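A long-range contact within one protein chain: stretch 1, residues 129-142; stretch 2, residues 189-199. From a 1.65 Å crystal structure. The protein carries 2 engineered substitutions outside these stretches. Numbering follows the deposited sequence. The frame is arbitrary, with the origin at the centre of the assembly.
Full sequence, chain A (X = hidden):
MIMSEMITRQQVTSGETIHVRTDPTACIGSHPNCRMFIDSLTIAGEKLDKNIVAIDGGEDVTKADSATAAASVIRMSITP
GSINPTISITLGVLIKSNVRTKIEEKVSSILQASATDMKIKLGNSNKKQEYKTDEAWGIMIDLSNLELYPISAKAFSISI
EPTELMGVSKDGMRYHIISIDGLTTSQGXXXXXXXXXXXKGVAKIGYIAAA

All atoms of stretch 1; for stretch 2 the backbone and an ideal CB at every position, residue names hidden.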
ATOM      1  N   GLN A 129      -4.800   5.428  10.291  1.00 15.43           N
ATOM      2  CA  GLN A 129      -4.351   5.988   9.015  1.00 16.05           C
ATOM      3  C   GLN A 129      -4.771   7.453   8.766  1.00 15.73           C
ATOM      4  O   GLN A 129      -4.000   8.220   8.226  1.00 16.88           O
ATOM      5  CB  GLN A 129      -4.939   5.130   7.923  1.00 14.51           C
ATOM      6  CG  GLN A 129      -4.510   3.661   8.029  1.00 15.71           C
ATOM      7  CD  GLN A 129      -5.088   2.846   6.888  1.00 17.21           C
ATOM      8  OE1 GLN A 129      -5.857   3.365   6.061  1.00 16.91           O
ATOM      9  NE2 GLN A 129      -4.726   1.586   6.820  1.00 19.92           N
ATOM     10  N   GLU A 130      -5.979   7.827   9.170  1.00 15.12           N
ATOM     11  CA  GLU A 130      -6.458   9.173   8.926  1.00 15.08           C
ATOM     12  C   GLU A 130      -7.190   9.695  10.172  1.00 15.20           C
ATOM     13  O   GLU A 130      -7.958   8.928  10.810  1.00 17.11           O
ATOM     14  CB  GLU A 130      -7.443   9.120   7.752  1.00 19.17           C
ATOM     15  CG  GLU A 130      -8.111  10.404   7.393  1.00 20.46           C
ATOM     16  CD  GLU A 130      -9.040  10.233   6.176  1.00 22.43           C
ATOM     17  OE1 GLU A 130     -10.043   9.503   6.258  1.00 23.72           O
ATOM     18  OE2 GLU A 130      -8.762  10.875   5.129  1.00 25.13           O
ATOM     19  N   TYR A 131      -6.918  10.953  10.513  1.00 15.58           N
ATOM     20  CA  TYR A 131      -7.585  11.590  11.662  1.00 16.88           C
ATOM     21  C   TYR A 131      -8.972  12.076  11.178  1.00 19.61           C
ATOM     22  O   TYR A 131      -9.102  12.955  10.330  1.00 20.51           O
ATOM     23  CB  TYR A 131      -6.715  12.737  12.226  1.00 16.48           C
ATOM     24  CG  TYR A 131      -7.233  13.263  13.543  1.00 16.56           C
ATOM     25  CD1 TYR A 131      -7.297  12.420  14.645  1.00 19.99           C
ATOM     26  CD2 TYR A 131      -7.605  14.594  13.689  1.00 19.70           C
ATOM     27  CE1 TYR A 131      -7.718  12.889  15.903  1.00 22.14           C
ATOM     28  CE2 TYR A 131      -8.038  15.096  14.951  1.00 21.37           C
ATOM     29  CZ  TYR A 131      -8.076  14.219  16.037  1.00 20.91           C
ATOM     30  OH  TYR A 131      -8.479  14.627  17.291  1.00 21.05           O
ATOM     31  N   LYS A 132     -10.001  11.458  11.718  1.00 18.16           N
ATOM     32  CA  LYS A 132     -11.367  11.696  11.297  1.00 18.15           C
ATOM     33  C   LYS A 132     -12.032  12.959  11.821  1.00 19.59           C
ATOM     34  O   LYS A 132     -11.519  13.616  12.727  1.00 18.65           O
ATOM     35  CB  LYS A 132     -12.201  10.450  11.630  1.00 20.18           C
ATOM     36  CG  LYS A 132     -11.590   9.140  11.135  1.00 18.90           C
ATOM     37  CD  LYS A 132     -11.571   9.067   9.583  1.00 20.34           C
ATOM     38  CE  LYS A 132     -11.071   7.697   9.127  1.00 20.10           C
ATOM     39  NZ  LYS A 132     -11.416   7.480   7.687  1.00 20.58           N
ATOM     40  N   THR A 133     -13.189  13.289  11.219  1.00 20.01           N
ATOM     41  CA  THR A 133     -13.869  14.530  11.590  1.00 22.50           C
ATOM     42  C   THR A 133     -14.404  14.533  12.997  1.00 22.29           C
ATOM     43  O   THR A 133     -14.711  15.598  13.523  1.00 22.67           O
ATOM     44  CB  THR A 133     -15.004  14.889  10.575  1.00 21.05           C
ATOM     45  OG1 THR A 133     -15.944  13.810  10.454  1.00 21.14           O
ATOM     46  CG2 THR A 133     -14.344  15.185   9.152  1.00 22.92           C
ATOM     47  N   ASP A 134     -14.562  13.344  13.584  1.00 23.72           N
ATOM     48  CA  ASP A 134     -15.030  13.267  14.946  1.00 23.14           C
ATOM     49  C   ASP A 134     -13.899  13.156  15.988  1.00 24.32           C
ATOM     50  O   ASP A 134     -14.106  12.699  17.128  1.00 22.71           O
ATOM     51  CB  ASP A 134     -16.078  12.140  15.085  1.00 23.64           C
ATOM     52  CG  ASP A 134     -15.521  10.745  14.766  1.00 26.58           C
ATOM     53  OD1 ASP A 134     -14.458  10.632  14.099  1.00 24.18           O
ATOM     54  OD2 ASP A 134     -16.189   9.757  15.164  1.00 28.29           O
ATOM     55  N   GLU A 135     -12.703  13.575  15.577  1.00 23.35           N
ATOM     56  CA  GLU A 135     -11.520  13.648  16.433  1.00 25.33           C
ATOM     57  C   GLU A 135     -11.023  12.338  17.019  1.00 24.07           C
ATOM     58  O   GLU A 135     -10.702  12.223  18.214  1.00 22.10           O
ATOM     59  CB  GLU A 135     -11.763  14.672  17.561  1.00 28.98           C
ATOM     60  CG  GLU A 135     -12.221  16.017  17.013  1.00 37.50           C
ATOM     61  CD  GLU A 135     -12.092  17.150  18.015  1.00 41.89           C
ATOM     62  OE1 GLU A 135     -12.465  16.957  19.204  1.00 45.46           O
ATOM     63  OE2 GLU A 135     -11.628  18.246  17.592  1.00 45.24           O
ATOM     64  N   ALA A 136     -10.930  11.355  16.149  1.00 21.81           N
ATOM     65  CA  ALA A 136     -10.431  10.035  16.507  1.00 22.09           C
ATOM     66  C   ALA A 136      -9.797   9.537  15.204  1.00 21.10           C
ATOM     67  O   ALA A 136     -10.223   9.929  14.115  1.00 20.11           O
ATOM     68  CB  ALA A 136     -11.581   9.128  16.895  1.00 21.39           C
ATOM     69  N   TRP A 137      -8.774   8.696  15.325  1.00 18.33           N
ATOM     70  CA  TRP A 137      -8.141   8.096  14.150  1.00 18.17           C
ATOM     71  C   TRP A 137      -8.938   6.883  13.653  1.00 19.59           C
ATOM     72  O   TRP A 137      -9.586   6.175  14.444  1.00 22.64           O
ATOM     73  CB  TRP A 137      -6.749   7.615  14.518  1.00 17.41           C
ATOM     74  CG  TRP A 137      -5.774   8.703  14.745  1.00 16.32           C
ATOM     75  CD1 TRP A 137      -5.486   9.319  15.933  1.00 14.36           C
ATOM     76  CD2 TRP A 137      -4.958   9.318  13.746  1.00 18.16           C
ATOM     77  NE1 TRP A 137      -4.543  10.304  15.729  1.00 17.93           N
ATOM     78  CE2 TRP A 137      -4.198  10.316  14.391  1.00 20.20           C
ATOM     79  CE3 TRP A 137      -4.790   9.120  12.348  1.00 17.87           C
ATOM     80  CZ2 TRP A 137      -3.265  11.126  13.696  1.00 19.62           C
ATOM     81  CZ3 TRP A 137      -3.869   9.926  11.650  1.00 17.92           C
ATOM     82  CH2 TRP A 137      -3.111  10.925  12.339  1.00 20.37           C
ATOM     83  N   GLY A 138      -8.866   6.606  12.354  1.00 16.30           N
ATOM     84  CA  GLY A 138      -9.562   5.454  11.797  1.00 16.68           C
ATOM     85  C   GLY A 138      -8.801   5.007  10.558  1.00 16.86           C
ATOM     86  O   GLY A 138      -7.824   5.639  10.207  1.00 17.05           O
ATOM     87  N   ILE A 139      -9.227   3.921   9.931  1.00 17.42           N
ATOM     88  CA  ILE A 139      -8.558   3.504   8.701  1.00 15.70           C
ATOM     89  C   ILE A 139      -9.117   4.293   7.528  1.00 16.27           C
ATOM     90  O   ILE A 139     -10.126   5.003   7.682  1.00 16.05           O
ATOM     91  CB  ILE A 139      -8.853   2.014   8.342  1.00 15.18           C
ATOM     92  CG1 ILE A 139     -10.357   1.786   8.045  1.00 15.85           C
ATOM     93  CG2 ILE A 139      -8.343   1.071   9.493  1.00 16.19           C
ATOM     94  CD1 ILE A 139     -10.676   0.357   7.494  1.00 15.11           C
HETATM   95  N   MSE A 140      -8.403   4.219   6.407  1.00 16.59           N
HETATM   96  CA  MSE A 140      -8.952   4.709   5.128  1.00 17.90           C
HETATM   97  C   MSE A 140      -9.367   3.383   4.457  1.00 16.30           C
HETATM   98  O   MSE A 140     -10.510   3.183   4.143  1.00 16.19           O
HETATM   99  CB  MSE A 140      -7.921   5.462   4.289  1.00 16.84           C
HETATM  100  CG  MSE A 140      -7.727   6.907   4.880  1.00 19.21           C
HETATM  101 SE   MSE A 140      -6.427   7.942   3.991  1.00 14.25          SE
HETATM  102  CE  MSE A 140      -4.936   6.918   4.270  1.00 17.63           C
ATOM    103  N   ILE A 141      -8.412   2.466   4.291  1.00 17.55           N
ATOM    104  CA  ILE A 141      -8.688   1.141   3.717  1.00 18.79           C
ATOM    105  C   ILE A 141      -7.862   0.109   4.537  1.00 17.98           C
ATOM    106  O   ILE A 141      -6.681   0.328   4.804  1.00 17.28           O
ATOM    107  CB  ILE A 141      -8.149   0.990   2.300  1.00 20.32           C
ATOM    108  CG1 ILE A 141      -8.704   2.054   1.385  1.00 23.78           C
ATOM    109  CG2 ILE A 141      -8.494  -0.418   1.810  1.00 23.31           C
ATOM    110  CD1 ILE A 141      -8.180   1.881  -0.066  1.00 29.40           C
ATOM    111  N   ASP A 142      -8.470  -1.025   4.871  1.00 17.29           N
ATOM    112  CA  ASP A 142      -7.726  -2.103   5.571  1.00 19.09           C
ATOM    113  C   ASP A 142      -7.167  -3.044   4.488  1.00 18.02           C
ATOM    114  O   ASP A 142      -7.894  -3.842   3.879  1.00 19.15           O
ATOM    115  CB  ASP A 142      -8.669  -2.892   6.532  1.00 19.82           C
ATOM    116  CG  ASP A 142      -7.921  -3.881   7.401  1.00 26.28           C
ATOM    117  OD1 ASP A 142      -6.746  -4.162   7.083  1.00 23.37           O
ATOM    118  OD2 ASP A 142      -8.499  -4.390   8.417  1.00 28.94           O
ATOM    119  N   UNK A 189     -13.855  -7.778  -1.586  1.00 21.16           N
ATOM    120  CA  UNK A 189     -14.214  -6.523  -0.899  1.00 20.42           C
ATOM    121  C   UNK A 189     -13.084  -6.103   0.031  1.00 21.32           C
ATOM    122  O   UNK A 189     -12.151  -6.872   0.276  1.00 20.88           O
ATOM    123  CB  UNK A 189     -15.517  -6.681  -0.112  1.00 20.42           C
ATOM    124  N   UNK A 190     -13.150  -4.864   0.510  1.00 20.40           N
ATOM    125  CA  UNK A 190     -12.151  -4.350   1.421  1.00 20.88           C
ATOM    126  C   UNK A 190     -12.843  -3.471   2.467  1.00 19.80           C
ATOM    127  O   UNK A 190     -13.728  -2.687   2.134  1.00 19.82           O
ATOM    128  CB  UNK A 190     -11.073  -3.569   0.666  1.00 20.88           C
ATOM    129  N   UNK A 191     -12.404  -3.538   3.735  1.00 19.76           N
ATOM    130  CA  UNK A 191     -13.011  -2.676   4.765  1.00 19.38           C
ATOM    131  C   UNK A 191     -12.487  -1.227   4.512  1.00 18.58           C
ATOM    132  O   UNK A 191     -11.313  -1.036   4.133  1.00 18.15           O
ATOM    133  CB  UNK A 191     -12.664  -3.164   6.173  1.00 19.38           C
ATOM    134  N   UNK A 192     -13.366  -0.231   4.660  1.00 17.01           N
ATOM    135  CA  UNK A 192     -12.991   1.176   4.485  1.00 17.32           C
ATOM    136  C   UNK A 192     -13.635   2.005   5.586  1.00 17.60           C
ATOM    137  O   UNK A 192     -14.456   1.509   6.353  1.00 19.75           O
ATOM    138  CB  UNK A 192     -13.409   1.692   3.107  1.00 17.32           C
ATOM    139  N   UNK A 193     -13.217   3.248   5.698  1.00 16.90           N
ATOM    140  CA  UNK A 193     -13.857   4.160   6.660  1.00 18.00           C
ATOM    141  C   UNK A 193     -13.784   5.510   6.005  1.00 18.41           C
ATOM    142  O   UNK A 193     -12.718   5.892   5.457  1.00 19.10           O
ATOM    143  CB  UNK A 193     -13.188   4.152   8.036  1.00 18.00           C
ATOM    144  N   UNK A 194     -14.905   6.226   6.091  1.00 20.55           N
ATOM    145  CA  UNK A 194     -15.042   7.516   5.432  1.00 21.84           C
ATOM    146  C   UNK A 194     -14.774   8.715   6.320  1.00 22.47           C
ATOM    147  O   UNK A 194     -13.768   8.683   7.042  1.00 21.56           O
ATOM    148  CB  UNK A 194     -16.452   7.638   4.850  1.00 21.84           C
ATOM    149  N   UNK A 195     -15.645   9.740   6.299  1.00 21.94           N
ATOM    150  CA  UNK A 195     -15.376  10.987   7.018  1.00 22.86           C
ATOM    151  C   UNK A 195     -15.079  10.891   8.511  1.00 21.21           C
ATOM    152  O   UNK A 195     -14.047  11.385   8.999  1.00 22.20           O
ATOM    153  CB  UNK A 195     -16.581  11.912   6.839  1.00 22.86           C
ATOM    154  N   UNK A 196     -16.018  10.295   9.211  1.00 20.69           N
ATOM    155  CA  UNK A 196     -15.924  10.154  10.642  1.00 23.35           C
ATOM    156  C   UNK A 196     -15.524   8.719  10.993  1.00 23.60           C
ATOM    157  O   UNK A 196     -15.612   7.825  10.131  1.00 25.04           O
ATOM    158  CB  UNK A 196     -17.248  10.534  11.308  1.00 23.35           C
ATOM    159  N   UNK A 197     -15.047   8.507  12.221  1.00 25.10           N
ATOM    160  CA  UNK A 197     -14.626   7.182  12.673  1.00 26.08           C
ATOM    161  C   UNK A 197     -15.778   6.189  12.739  1.00 25.67           C
ATOM    162  O   UNK A 197     -15.551   4.990  12.729  1.00 23.12           O
ATOM    163  CB  UNK A 197     -13.964   7.288  14.048  1.00 26.08           C
ATOM    164  N   UNK A 198     -17.014   6.695  12.784  1.00 24.27           N
ATOM    165  CA  UNK A 198     -18.193   5.831  12.824  1.00 25.36           C
ATOM    166  C   UNK A 198     -18.729   5.606  11.370  1.00 26.00           C
ATOM    167  O   UNK A 198     -19.829   5.076  11.172  1.00 28.33           O
ATOM    168  CB  UNK A 198     -19.271   6.451  13.716  1.00 25.36           C
ATOM    169  N   UNK A 199     -17.960   6.000  10.345  1.00 23.17           N
ATOM    170  CA  UNK A 199     -18.423   5.848   8.950  1.00 23.58           C
ATOM    171  C   UNK A 199     -17.787   4.624   8.274  1.00 24.22           C
ATOM    172  O   UNK A 199     -17.311   4.692   7.109  1.00 23.56           O
ATOM    173  CB  UNK A 199     -18.098   7.108   8.146  1.00 23.58           C
TER

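Position 189 lies out of reach of stretch 1, with an extended backbone. Nothing here selects a side chain. It is Ser189.

Position 190 is extended, and its CA-to-CB bond points toward stretch 1. The ideal CB is 4.2 Å from Ile141 CG2, so an aliphatic residue would suit. It is Leu190. Its CD1 lies 4.1 Å from Ile141 CG2.

At position 191 the carbonyl O accepts a hydrogen bond from Asp142 N at 2.9 Å. CB points sideways, near Asp142 CB and Ile139 CD1. The backbone N makes no hydrogen bond to stretch 1, and phi is -74°. Proline is allowed, as are small or aliphatic residues. It is Pro191, with CB 4.2 Å from Ile139 CD1.

Position 192 pairs with Ile141 in a single beta bridge. CB points sideways, 3.4 Å from Met140 O. The extended backbone suits a branched residue such as valine or isoleucine, though others would fit. It is Val192, packing against Ile141.

At position 193 N donates to Met140 O at 3.1 Å. The ideal CB points toward stretch 1, tight against Ile139 O at 3.2 Å; Lys132 NZ is 3.8 Å from it. A small side chain such as alanine, serine or cysteine seems likeliest. It is Cys193, with CB 3.7 Å from Ile139 CG1. Its carbonyl O takes a weak hydrogen bond from Lys132 NZ.

Position 194 points away, so stretch 1 leaves its side chain open. Its backbone O accepts from Lys132 NZ at 2.7 Å. It is Cys194.

Position 195 also points away overall, so stretch 1 sets little limit. Small or polar residues would suit, the latter near the Thr133 hydroxyl. Its O accepts from Thr133 N at 3.0 Å, a nearly straight bond. It is Ala195, whose side chain adds only a CB contact.

Position 196 begins a type I turn ending at 199. CB points sideways, 3.6 Å from Thr133 OG1. A small residue would sit easily. It is Ala196.

Position 197 meets the carboxylate of Asp134. N donates to Asp134 OD1 at 2.9 Å, and CB lies close by. A short donor, serine or threonine, would suit. It is Ser197, whose OG donates to Asp134 OD2 at 2.5 Å. One carboxylate thus holds both backbone and side chain.

Position 198 points sideways, near Asp134 OD2. Polar residues are plausible. It is Thr198; water 3 links its OG1 to Asp134 OD2.

Position 199 finds nothing of stretch 1 nearby. A turn-stabilising acceptor is reasonable. It is Asp199, whose OD2 accepts from Ala196 N.

Stretch 2 (189-199) SLPVCCAASTD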
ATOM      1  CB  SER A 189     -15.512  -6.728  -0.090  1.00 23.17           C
ATOM      2  OG  SER A 189     -15.293  -7.776   0.865  1.00 24.28           O
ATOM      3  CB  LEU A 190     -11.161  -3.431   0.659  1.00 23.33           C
ATOM      4  CG  LEU A 190     -10.094  -4.128  -0.216  1.00 26.67           C
ATOM      5  CD1 LEU A 190      -9.419  -3.122  -1.112  1.00 27.41           C
ATOM      6  CD2 LEU A 190      -9.084  -4.845   0.669  1.00 26.37           C
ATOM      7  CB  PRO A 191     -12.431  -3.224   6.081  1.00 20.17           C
ATOM      8  CG  PRO A 191     -12.094  -4.586   5.804  1.00 18.87           C
ATOM      9  CD  PRO A 191     -11.543  -4.560   4.367  1.00 20.21           C
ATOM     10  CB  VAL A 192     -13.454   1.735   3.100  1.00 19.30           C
ATOM     11  CG1 VAL A 192     -12.774   0.939   2.004  1.00 21.19           C
ATOM     12  CG2 VAL A 192     -14.984   1.732   2.994  1.00 20.03           C
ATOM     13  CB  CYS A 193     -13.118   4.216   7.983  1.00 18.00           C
ATOM     14  SG  CYS A 193     -14.102   5.144   9.233  1.00 22.04           S
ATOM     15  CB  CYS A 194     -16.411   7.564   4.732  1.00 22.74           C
ATOM     16  SG  CYS A 194     -16.593   6.141   3.558  1.00 25.81           S
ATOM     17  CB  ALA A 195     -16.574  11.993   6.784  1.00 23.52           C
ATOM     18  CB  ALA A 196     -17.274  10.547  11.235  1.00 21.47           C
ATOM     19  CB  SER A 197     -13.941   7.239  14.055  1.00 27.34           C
ATOM     20  OG  SER A 197     -14.900   7.564  15.053  1.00 30.40           O
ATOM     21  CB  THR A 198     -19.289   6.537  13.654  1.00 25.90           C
ATOM     22  OG1 THR A 198     -19.541   7.826  13.079  1.00 23.80           O
ATOM     23  CG2 THR A 198     -18.821   6.742  15.121  1.00 25.38           C
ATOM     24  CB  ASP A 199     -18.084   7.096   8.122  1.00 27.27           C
ATOM     25  CG  ASP A 199     -19.018   8.264   8.392  1.00 29.63           C
ATOM     26  OD1 ASP A 199     -20.219   8.017   8.652  1.00 31.85           O
ATOM     27  OD2 ASP A 199     -18.551   9.423   8.306  1.00 30.76           O
TER
HETATM   28  O   HOH W   1     -11.858  11.801   7.505  1.00 26.64           O
HETATM   29  O   HOH W   2     -11.408   8.126   4.178  1.00 26.83           O
HETATM   30  O   HOH W   3     -18.969  10.088  14.659  1.00 27.66           O
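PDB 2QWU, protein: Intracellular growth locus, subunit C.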